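Local coordinates for uncharacterized protein (Bacteroides eggerthii, PDB 4GDZ), which is of unknown function, a DUF4251-family protein with an antiparallel sheet, a helix packed against it and a magnesium ion bound in the crystal, at residues V33-D36 against D37-A41; L161-L164 against N165-N168. All coordinates share one frame; numbering follows the deposited sequence.

Interaction 1 of 2, residues V33-D36 against D37-A41; sequences VSYD and DAVAA
Val33-Asp36 runs straight into Asp37-Ala41 as one continuous stretch of helix, and four successive i to i+4 backbone bonds tie the two together. Asp37 N, Ala38 N, Val39 N and Ala40 N donate in turn to the carbonyl oxygens of Val33, Ser34, Tyr35 and Asp36. Of these, Val39 N to Tyr35 O, at 2.9 Å, lies nearly on the line of its carbonyl, with a C=O...N angle of 165°. Tyr35 and Val39 are also the pair whose side chains bear most directly on each other. Methyl CG2 of Val39 sits over one face of the Tyr35 ring, 3.7 Å from its centroid, in a CH-pi contact. Val39 CG2 is displaced toward the hydroxyl end, 3.4 Å from Tyr35 CZ against 4.2 Å from Tyr35 CD1. The ring takes this place with CG anti to the backbone N (chi1 167°), while Val39 turns CG2 back alongside its own N. The turns belong to helix 28-44, which lies against the antiparallel sheet: Tyr35, Ala38 and Val39 all rest on Leu135 of strand 128-135. Tyr35 OH is anchored by a hydrogen bond to Gly114 O, fixing the far end of the ring that Val39 covers. A second i, i+4 pair runs alongside the helix, where Val33 and Asp37 point the same way and Val33 CG1 comes within 3.8 Å of Asp37 OD2. That contact is van der Waals; Asp37 OD2 also takes a weak hydrogen bond from Gln166 NE2.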
# COMPACT_ATOMS: atom_id res chain seq x y z
N VAL A 33 -5.44 -0.37 24.60
CA VAL A 33 -5.90 0.81 25.37
C VAL A 33 -5.89 2.07 24.51
O VAL A 33 -6.81 2.87 24.60
CB VAL A 33 -5.07 1.05 26.68
CG1 VAL A 33 -5.42 2.40 27.32
CG2 VAL A 33 -5.28 -0.09 27.68
N SER A 34 -4.83 2.25 23.71
CA SER A 34 -4.73 3.33 22.75
C SER A 34 -5.88 3.28 21.75
O SER A 34 -6.38 4.32 21.36
CB SER A 34 -3.43 3.24 21.97
OG SER A 34 -2.36 3.72 22.73
N TYR A 35 -6.26 2.08 21.32
CA TYR A 35 -7.40 1.93 20.40
C TYR A 35 -8.69 2.40 21.08
O TYR A 35 -9.42 3.22 20.53
CB TYR A 35 -7.56 0.49 19.90
CG TYR A 35 -8.90 0.26 19.22
CD1 TYR A 35 -9.10 0.62 17.89
CD2 TYR A 35 -9.97 -0.29 19.92
CE1 TYR A 35 -10.34 0.44 17.27
CE2 TYR A 35 -11.20 -0.49 19.32
CZ TYR A 35 -11.38 -0.14 17.99
OH TYR A 35 -12.62 -0.35 17.41
N ASP A 36 -8.98 1.88 22.27
CA ASP A 36 -10.14 2.33 23.07
C ASP A 36 -10.16 3.85 23.27
O ASP A 36 -11.22 4.47 23.15
CB ASP A 36 -10.15 1.67 24.45
CG ASP A 36 -10.55 0.19 24.41
OD1 ASP A 36 -10.88 -0.36 23.33
OD2 ASP A 36 -10.53 -0.42 25.50
N ASP A 37 -8.99 4.44 23.57
CA ASP A 37 -8.88 5.88 23.77
C ASP A 37 -9.20 6.62 22.46
O ASP A 37 -9.87 7.66 22.48
CB ASP A 37 -7.45 6.29 24.21
CG ASP A 37 -7.08 5.84 25.62
OD1 ASP A 37 -7.97 5.40 26.40
OD2 ASP A 37 -5.87 5.93 25.95
N ALA A 38 -8.68 6.10 21.34
CA ALA A 38 -8.90 6.72 20.01
C ALA A 38 -10.38 6.68 19.65
O ALA A 38 -10.93 7.69 19.22
CB ALA A 38 -8.07 6.02 18.94
N VAL A 39 -11.04 5.55 19.89
CA VAL A 39 -12.48 5.40 19.63
C VAL A 39 -13.32 6.35 20.49
O VAL A 39 -14.22 7.03 19.98
CB VAL A 39 -12.96 3.94 19.82
CG1 VAL A 39 -14.48 3.88 19.83
CG2 VAL A 39 -12.36 3.05 18.74
N ALA A 40 -13.02 6.43 21.78
CA ALA A 40 -13.70 7.38 22.65
C ALA A 40 -13.44 8.83 22.18
O ALA A 40 -14.34 9.65 22.25
CB ALA A 40 -13.28 7.20 24.11
N ALA A 41 -12.24 9.13 21.69
CA ALA A 41 -11.94 10.50 21.20
C ALA A 41 -12.78 10.85 19.95
O ALA A 41 -13.33 11.95 19.86
CB ALA A 41 -10.45 10.66 20.91

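Interaction 2 of 2, residues L161-L164 against N165-N168; sequences LLPL and NQSN
Pro163 O receives the backbone N-H of Gln166 at 3.0 Å, and Leu164 O receives that of Ser167 at the same length, two consecutive i to i+3 bonds that fold the chain tightly after the strand. Both donors stand above the carbonyl planes, by 55° and 60°, so neither N-H lies on a carbonyl lone pair. The Gln166 side chain reaches back across the proline ring: the two side chains cross obliquely, with NE2 of Gln166 3.7 Å from CG of Pro163 and OE1 of Gln166 3.8 Å from CD of Pro163. The chain is extended beyond CG (chi2 171°), which carries the amide to the ring. A smaller contact comes from Asn165, whose OD1 lies 3.8 Å from CB of Pro163. An alanine in place of Pro163 would lose the CG and CD carbons, and is likely to leave the Gln166 amide with less to rest on and more room to turn. Leu162 adds its methyl CD1, 3.8 Å from Gln166 O, while Ser167 packs CB 3.4 Å from Leu164 O. The hydroxyl of Ser167 is engaged beyond the turn, hydrogen-bonded to both Glu50 OE2 and Phe170 N. The arrangement is a short 3-10 turn that follows strand 155-163 of the antiparallel sheet and leads to Ser167, the N-cap of helix 168-171.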
# COMPACT_ATOMS: atom_id res chain seq x y z
N LEU A 161 -3.80 8.56 16.23
CA LEU A 161 -5.04 9.23 16.58
C LEU A 161 -5.14 9.30 18.10
O LEU A 161 -5.09 8.28 18.79
CB LEU A 161 -6.25 8.52 15.97
CG LEU A 161 -7.65 9.12 16.12
CD1 LEU A 161 -7.72 10.49 15.49
CD2 LEU A 161 -8.63 8.18 15.42
N LEU A 162 -5.25 10.53 18.62
CA LEU A 162 -5.10 10.78 20.07
C LEU A 162 -6.25 11.61 20.61
O LEU A 162 -6.74 12.53 19.94
CB LEU A 162 -3.78 11.53 20.33
CG LEU A 162 -2.46 10.82 20.01
CD1 LEU A 162 -1.33 11.84 20.03
CD2 LEU A 162 -2.18 9.67 21.00
N PRO A 163 -6.66 11.33 21.86
CA PRO A 163 -7.53 12.30 22.54
C PRO A 163 -6.77 13.62 22.72
O PRO A 163 -5.54 13.64 22.77
CB PRO A 163 -7.85 11.64 23.88
CG PRO A 163 -7.12 10.35 23.94
CD PRO A 163 -6.33 10.15 22.69
N LEU A 164 -7.52 14.72 22.78
CA LEU A 164 -6.95 16.07 22.90
C LEU A 164 -5.96 16.16 24.05
O LEU A 164 -4.86 16.67 23.88
CB LEU A 164 -8.06 17.10 23.13
CG LEU A 164 -8.99 17.38 21.94
CD1 LEU A 164 -9.94 18.53 22.29
CD2 LEU A 164 -8.23 17.70 20.66
N ASN A 165 -6.36 15.63 25.21
CA ASN A 165 -5.50 15.69 26.40
C ASN A 165 -4.25 14.82 26.36
O ASN A 165 -3.42 14.88 27.26
CB ASN A 165 -6.30 15.45 27.70
CG ASN A 165 -6.81 14.01 27.87
OD1 ASN A 165 -6.53 13.10 27.08
ND2 ASN A 165 -7.58 13.81 28.93
N GLN A 166 -4.09 14.01 25.32
CA GLN A 166 -2.83 13.29 25.13
C GLN A 166 -2.04 13.82 23.95
O GLN A 166 -1.01 13.26 23.57
CB GLN A 166 -3.12 11.79 24.97
CG GLN A 166 -3.58 11.10 26.25
CD GLN A 166 -4.05 9.68 25.99
OE1 GLN A 166 -3.58 9.03 25.05
NE2 GLN A 166 -4.99 9.19 26.80
N SER A 167 -2.51 14.91 23.34
CA SER A 167 -1.89 15.45 22.14
C SER A 167 -0.98 16.63 22.48
O SER A 167 -1.46 17.65 22.99
CB SER A 167 -2.98 15.89 21.17
OG SER A 167 -2.44 16.64 20.12
N ASN A 168 0.32 16.51 22.20
CA ASN A 168 1.24 17.64 22.37
C ASN A 168 0.91 18.79 21.43
O ASN A 168 1.20 19.94 21.74
CB ASN A 168 2.70 17.21 22.18
CG ASN A 168 3.19 16.29 23.28
OD1 ASN A 168 2.70 16.34 24.41
ND2 ASN A 168 4.15 15.45 22.95

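Overall arrangement
The two local contacts lie with centres 10 Å apart and meet where helix 28-44 packs against the Leu161-Pro163 part of strand 155-163. Ala41 CB of interaction 1 approaches Pro163 CA of interaction 2 to 3.7 Å, and Ala38 CB stands equally close to Leu161 O, consistent with small alanine side chains allowing a close approach of helix and strand. Beside these close approaches, Asp37 OD2 and Gln166 NE2 are 3.5 Å apart, a weak polar link from helix to turn. Pro163 thus takes part in two ways, against the Gln166 amide and against the helix. Neither contact supplies a magnesium ligand: that site is built by Asn147, Pro148, Asn151 and Asn153.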